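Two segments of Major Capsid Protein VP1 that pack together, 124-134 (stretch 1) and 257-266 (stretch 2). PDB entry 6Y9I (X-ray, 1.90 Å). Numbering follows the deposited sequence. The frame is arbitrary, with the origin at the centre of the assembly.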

ATOM      1  N   SER A 124      21.338  14.274  -9.292  1.00 23.44           N
ATOM      2  CA  SER A 124      20.458  13.957 -10.436  1.00 23.46           C
ATOM      3  C   SER A 124      19.134  13.445  -9.898  1.00 22.10           C
ATOM      4  O   SER A 124      19.072  12.935  -8.736  1.00 22.40           O
ATOM      5  CB  SER A 124      21.064  12.964 -11.395  1.00 22.07           C
ATOM      6  OG  SER A 124      20.858  11.645 -10.931  1.00 25.41           O
ATOM      7  N   GLN A 125      18.099  13.551 -10.720  1.00 22.60           N
ATOM      8  CA  GLN A 125      16.882  12.739 -10.502  1.00 24.77           C
ATOM      9  C   GLN A 125      17.337  11.293 -10.625  1.00 22.23           C
ATOM     10  O   GLN A 125      18.086  10.967 -11.529  1.00 21.78           O
ATOM     11  CB  GLN A 125      15.777  13.056 -11.508  1.00 29.01           C
ATOM     12  CG  GLN A 125      14.841  14.148 -11.057  1.00 35.98           C
ATOM     13  CD  GLN A 125      13.898  14.472 -12.187  1.00 43.66           C
ATOM     14  OE1 GLN A 125      13.424  13.582 -12.891  1.00 45.90           O
ATOM     15  NE2 GLN A 125      13.639  15.759 -12.371  1.00 49.31           N
ATOM     16  N   PRO A 126      16.944  10.417  -9.689  1.00 20.80           N
ATOM     17  CA  PRO A 126      17.272   9.003  -9.779  1.00 20.00           C
ATOM     18  C   PRO A 126      16.285   8.303 -10.724  1.00 20.52           C
ATOM     19  O   PRO A 126      15.325   8.916 -11.154  1.00 22.13           O
ATOM     20  CB  PRO A 126      17.048   8.520  -8.354  1.00 20.19           C
ATOM     21  CG  PRO A 126      15.823   9.374  -7.911  1.00 20.57           C
ATOM     22  CD  PRO A 126      16.100  10.732  -8.516  1.00 21.16           C
ATOM     23  N   ILE A 127      16.529   7.037 -11.017  1.00 21.56           N
ATOM     24  CA  ILE A 127      15.542   6.192 -11.734  1.00 20.62           C
ATOM     25  C   ILE A 127      14.221   6.229 -10.949  1.00 23.96           C
ATOM     26  O   ILE A 127      14.226   5.995  -9.736  1.00 23.15           O
ATOM     27  CB  ILE A 127      16.070   4.769 -11.960  1.00 20.30           C
ATOM     28  CG1 ILE A 127      17.391   4.766 -12.736  1.00 20.25           C
ATOM     29  CG2 ILE A 127      15.021   3.919 -12.651  1.00 19.65           C
ATOM     30  CD1 ILE A 127      17.291   5.314 -14.139  1.00 19.91           C
ATOM     31  N   GLU A 128      13.128   6.575 -11.639  1.00 21.90           N
ATOM     32  CA  GLU A 128      11.760   6.524 -11.089  1.00 23.00           C
ATOM     33  C   GLU A 128      10.748   6.376 -12.225  1.00 22.29           C
ATOM     34  O   GLU A 128      11.137   6.384 -13.393  1.00 23.87           O
ATOM     35  CB  GLU A 128      11.505   7.759 -10.218  1.00 26.18           C
ATOM     36  CG  GLU A 128      11.667   9.099 -10.921  1.00 29.29           C
ATOM     37  CD  GLU A 128      11.593  10.292  -9.954  1.00 38.23           C
ATOM     38  OE1 GLU A 128      11.761  10.073  -8.729  1.00 36.58           O
ATOM     39  OE2 GLU A 128      11.327  11.434 -10.413  1.00 38.72           O
ATOM     40  N   GLY A 129       9.478   6.275 -11.893  1.00 21.62           N
ATOM     41  CA  GLY A 129       8.408   6.219 -12.903  1.00 24.44           C
ATOM     42  C   GLY A 129       8.039   4.784 -13.206  1.00 26.52           C
ATOM     43  O   GLY A 129       8.237   3.924 -12.329  1.00 27.03           O
ATOM     44  N   MET A 130       7.507   4.531 -14.397  1.00 28.04           N
ATOM     45  CA  MET A 130       6.790   3.263 -14.681  1.00 30.58           C
ATOM     46  C   MET A 130       7.705   2.059 -14.436  1.00 29.27           C
ATOM     47  O   MET A 130       8.910   2.093 -14.796  1.00 29.41           O
ATOM     48  CB  MET A 130       6.182   3.214 -16.084  1.00 36.47           C
ATOM     49  CG  MET A 130       7.140   3.558 -17.177  1.00 44.35           C
ATOM     50  SD  MET A 130       6.362   4.762 -18.252  1.00 60.05           S
ATOM     51  CE  MET A 130       6.742   6.277 -17.385  1.00 43.39           C
ATOM     52  N   ASN A 131       7.126   1.081 -13.746  1.00 24.03           N
ATOM     53  CA  ASN A 131       7.717  -0.199 -13.329  1.00 22.88           C
ATOM     54  C   ASN A 131       6.830  -1.267 -13.945  1.00 24.35           C
ATOM     55  O   ASN A 131       5.583  -1.207 -13.726  1.00 23.15           O
ATOM     56  CB  ASN A 131       7.806  -0.294 -11.797  1.00 24.01           C
ATOM     57  CG  ASN A 131       9.171   0.096 -11.282  1.00 28.64           C
ATOM     58  OD1 ASN A 131       9.928  -0.764 -10.810  1.00 28.48           O
ATOM     59  ND2 ASN A 131       9.510   1.375 -11.421  1.00 26.38           N
ATOM     60  N   TYR A 132       7.419  -2.131 -14.770  1.00 19.69           N
ATOM     61  CA  TYR A 132       6.692  -3.248 -15.408  1.00 18.94           C
ATOM     62  C   TYR A 132       7.558  -4.470 -15.188  1.00 18.01           C
ATOM     63  O   TYR A 132       8.717  -4.489 -15.615  1.00 21.75           O
ATOM     64  CB  TYR A 132       6.405  -2.984 -16.882  1.00 18.99           C
ATOM     65  CG  TYR A 132       5.638  -4.061 -17.598  1.00 19.48           C
ATOM     66  CD1 TYR A 132       6.300  -5.152 -18.158  1.00 20.90           C
ATOM     67  CD2 TYR A 132       4.266  -3.974 -17.786  1.00 18.28           C
ATOM     68  CE1 TYR A 132       5.613  -6.150 -18.836  1.00 20.26           C
ATOM     69  CE2 TYR A 132       3.577  -4.967 -18.463  1.00 19.58           C
ATOM     70  CZ  TYR A 132       4.251  -6.052 -18.994  1.00 19.14           C
ATOM     71  OH  TYR A 132       3.599  -7.049 -19.637  1.00 23.92           O
ATOM     72  N   HIS A 133       7.035  -5.413 -14.438  1.00 18.11           N
ATOM     73  CA  HIS A 133       7.783  -6.582 -13.947  1.00 20.52           C
ATOM     74  C   HIS A 133       6.950  -7.807 -14.271  1.00 22.75           C
ATOM     75  O   HIS A 133       5.789  -7.870 -13.875  1.00 23.46           O
ATOM     76  CB  HIS A 133       8.131  -6.432 -12.459  1.00 20.73           C
ATOM     77  CG  HIS A 133       9.004  -5.244 -12.196  1.00 22.69           C
ATOM     78  ND1 HIS A 133      10.344  -5.243 -12.501  1.00 22.18           N
ATOM     79  CD2 HIS A 133       8.723  -4.006 -11.723  1.00 21.52           C
ATOM     80  CE1 HIS A 133      10.880  -4.078 -12.184  1.00 21.33           C
ATOM     81  NE2 HIS A 133       9.906  -3.305 -11.704  1.00 22.70           N
ATOM     82  N   MET A 134       7.545  -8.737 -14.996  1.00 21.90           N
ATOM     83  CA  MET A 134       6.854  -9.990 -15.361  1.00 22.73           C
ATOM     84  C   MET A 134       7.924 -11.068 -15.444  1.00 21.02           C
ATOM     85  O   MET A 134       9.057 -10.792 -15.830  1.00 19.68           O
ATOM     86  CB  MET A 134       6.096  -9.874 -16.685  1.00 24.99           C
ATOM     87  CG  MET A 134       5.150 -11.048 -16.897  1.00 33.56           C
ATOM     88  SD  MET A 134       5.286 -11.882 -18.518  1.00 43.32           S
ATOM     89  CE  MET A 134       7.063 -11.922 -18.739  1.00 33.20           C
ATOM     90  N   ALA A 257      10.886 -12.889 -19.290  1.00 21.90           N
ATOM     91  CA  ALA A 257      10.938 -11.774 -18.325  1.00 22.95           C
ATOM     92  C   ALA A 257      10.805 -10.429 -19.034  1.00 22.33           C
ATOM     93  O   ALA A 257      11.123 -10.287 -20.231  1.00 20.56           O
ATOM     94  CB  ALA A 257      12.204 -11.839 -17.507  1.00 23.21           C
ATOM     95  N   ALA A 258      10.345  -9.455 -18.268  1.00 22.35           N
ATOM     96  CA  ALA A 258      10.409  -8.009 -18.572  1.00 24.17           C
ATOM     97  C   ALA A 258      10.553  -7.274 -17.244  1.00 22.73           C
ATOM     98  O   ALA A 258       9.742  -7.540 -16.384  1.00 23.83           O
ATOM     99  CB  ALA A 258       9.182  -7.579 -19.311  1.00 24.73           C
ATOM    100  N   ASP A 259      11.592  -6.468 -17.072  1.00 21.56           N
ATOM    101  CA  ASP A 259      11.773  -5.716 -15.815  1.00 22.62           C
ATOM    102  C   ASP A 259      12.183  -4.295 -16.134  1.00 21.75           C
ATOM    103  O   ASP A 259      13.368  -4.016 -16.007  1.00 24.49           O
ATOM    104  CB  ASP A 259      12.791  -6.400 -14.920  1.00 22.03           C
ATOM    105  CG  ASP A 259      12.224  -7.690 -14.374  1.00 24.44           C
ATOM    106  OD1 ASP A 259      11.318  -7.593 -13.517  1.00 23.54           O
ATOM    107  OD2 ASP A 259      12.651  -8.782 -14.862  1.00 21.92           O
ATOM    108  N   ILE A 260      11.212  -3.447 -16.477  1.00 20.93           N
ATOM    109  CA  ILE A 260      11.422  -1.978 -16.550  1.00 20.16           C
ATOM    110  C   ILE A 260      11.378  -1.430 -15.112  1.00 19.99           C
ATOM    111  O   ILE A 260      10.330  -1.567 -14.455  1.00 19.27           O
ATOM    112  CB  ILE A 260      10.370  -1.312 -17.442  1.00 19.88           C
ATOM    113  CG1 ILE A 260      10.410  -1.879 -18.868  1.00 20.73           C
ATOM    114  CG2 ILE A 260      10.568   0.198 -17.409  1.00 20.57           C
ATOM    115  CD1 ILE A 260       9.327  -1.310 -19.736  1.00 22.80           C
ATOM    116  N   CYS A 261      12.472  -0.844 -14.638  1.00 20.28           N
ATOM    117  CA  CYS A 261      12.627  -0.371 -13.234  1.00 20.96           C
ATOM    118  C   CYS A 261      12.337   1.125 -13.144  1.00 20.72           C
ATOM    119  O   CYS A 261      12.241   1.638 -12.041  1.00 22.28           O
ATOM    120  CB  CYS A 261      14.000  -0.765 -12.717  1.00 23.76           C
ATOM    121  SG  CYS A 261      14.162  -2.571 -12.605  1.00 30.19           S
ATOM    122  N   GLY A 262      12.152   1.798 -14.283  1.00 20.56           N
ATOM    123  CA  GLY A 262      11.804   3.226 -14.343  1.00 21.23           C
ATOM    124  C   GLY A 262      12.484   3.866 -15.526  1.00 21.37           C
ATOM    125  O   GLY A 262      12.898   3.124 -16.432  1.00 21.85           O
ATOM    126  N   VAL A 263      12.623   5.186 -15.494  1.00 20.65           N
ATOM    127  CA  VAL A 263      13.214   6.005 -16.575  1.00 21.74           C
ATOM    128  C   VAL A 263      14.262   6.924 -15.956  1.00 21.79           C
ATOM    129  O   VAL A 263      14.149   7.301 -14.752  1.00 18.12           O
ATOM    130  CB  VAL A 263      12.140   6.817 -17.326  1.00 20.36           C
ATOM    131  CG1 VAL A 263      11.037   5.921 -17.850  1.00 21.26           C
ATOM    132  CG2 VAL A 263      11.546   7.917 -16.448  1.00 23.51           C
ATOM    133  N   MET A 264      15.258   7.279 -16.749  1.00 20.76           N
ATOM    134  CA  MET A 264      16.098   8.457 -16.461  1.00 21.78           C
ATOM    135  C   MET A 264      15.580   9.598 -17.338  1.00 20.76           C
ATOM    136  O   MET A 264      14.993   9.323 -18.429  1.00 21.25           O
ATOM    137  CB  MET A 264      17.582   8.182 -16.710  1.00 22.12           C
ATOM    138  CG  MET A 264      17.915   7.957 -18.133  1.00 27.23           C
ATOM    139  SD  MET A 264      19.682   8.166 -18.459  1.00 31.24           S
ATOM    140  CE  MET A 264      19.777   9.945 -18.664  1.00 30.38           C
ATOM    141  N   VAL A 265      15.746  10.812 -16.844  1.00 22.11           N
ATOM    142  CA  VAL A 265      15.398  12.087 -17.531  1.00 20.35           C
ATOM    143  C   VAL A 265      16.694  12.822 -17.904  1.00 23.78           C
ATOM    144  O   VAL A 265      17.580  13.018 -17.016  1.00 21.90           O
ATOM    145  CB  VAL A 265      14.468  12.943 -16.659  1.00 21.37           C
ATOM    146  CG1 VAL A 265      14.124  14.237 -17.365  1.00 21.53           C
ATOM    147  CG2 VAL A 265      13.197  12.206 -16.254  1.00 22.10           C
ATOM    148  N   LYS A 266      16.840  13.118 -19.197  1.00 23.98           N
ATOM    149  CA  LYS A 266      18.015  13.800 -19.774  1.00 27.23           C
ATOM    150  C   LYS A 266      17.950  15.285 -19.417  1.00 24.83           C
ATOM    151  O   LYS A 266      16.887  15.884 -19.596  1.00 26.43           O
ATOM    152  CB  LYS A 266      18.043  13.589 -21.293  1.00 34.07           C
ATOM    153  CG  LYS A 266      18.990  12.494 -21.763  1.00 39.87           C
ATOM    154  CD  LYS A 266      18.910  12.194 -23.254  1.00 42.65           C
ATOM    155  CE  LYS A 266      19.239  13.382 -24.127  1.00 40.61           C
ATOM    156  NZ  LYS A 266      20.621  13.846 -23.881  1.00 45.34           N
TER
HETATM  157  O   HOH W   1      16.793  10.599 -14.142  1.00 25.44           O
HETATM  158  O   HOH W   2      14.211   9.698 -13.427  1.00 22.77           O

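The apolar part of the contact lies where the side chains of Tyr132, Met134, Ala258 and Ile260 share one face of a two-stranded antiparallel ladder. Tyr132 and Ile260 are a hydrogen-bonded pair whose CB atoms stand 4.3 Å apart, so their side chains rise together. The Tyr132 ring, with chi1 in the t well, reaches along the neighbouring strand and meets Ala258 at its edge, CE1 of Tyr132 lying 3.9 Å from CB of Ala258. Further along, apolar contacts occur at comparable distances: Met130 CE approaches Val263 CG1 at 4.3 Å, and Ile127 CD1 lies 3.9 Å from Met264 CB.

Backbone hydrogen bonds accompany this packing. The strand directions differ by 159°, and the Tyr132–Ile260 pair is closed by two bonds, Tyr132 N to Ile260 O at 3.0 Å and Ile260 N to Tyr132 O at 2.8 Å. Met134 and Ala258 repeat the pattern, with Met134 N to Ala258 O at 2.9 Å and Ala258 N to Met134 O at 3.1 Å. Beyond this ladder the register shifts by one residue, and a single bridge joins Glu128 to Val263: Val263 N to Glu128 O is 2.8 Å, whereas the return bond, Glu128 N to Val263 O, is weak at 3.4 Å.

Gly262 sits beside that bridge, and its CA makes a CA-H...O contact of 3.1 Å with Met130 O. Its phi/psi of 144/-160 already calls for glycine, since a CB would jam against the preceding carbonyl; an ideal CB would also stand 2.7 Å from Glu128 O and 2.9 Å from Ile127 CG2, both clashes.

On the other face of the ladder, polar groups form a chain. His133 ND1 donates to Asp259 OD1 at 2.7 Å and 165°, while His133 NE2 donates to Asn131 OD1, also at 2.7 Å, and at 170°. Both ring nitrogens therefore carry protons, which makes the imidazole cationic and its link to Asp259 charge-assisted. The edge of the same ring faces Cys261 SG, 3.6 Å from His133 CE1. Asn131 ND2 in turn bonds Gly129 O at 3.0 Å and, weakly, Cys261 O at 2.8 Å, where the angle is 133°.

At the far end, where Gln125 CA and Val265 CA are 7.2 Å apart, water takes over from direct pairing. Water 1 donates to Gln125 O and accepts from Val265 N, each at 2.9 Å, while water 2 lies 2.6 Å from Pro126 O and 2.7 Å from Val263 O.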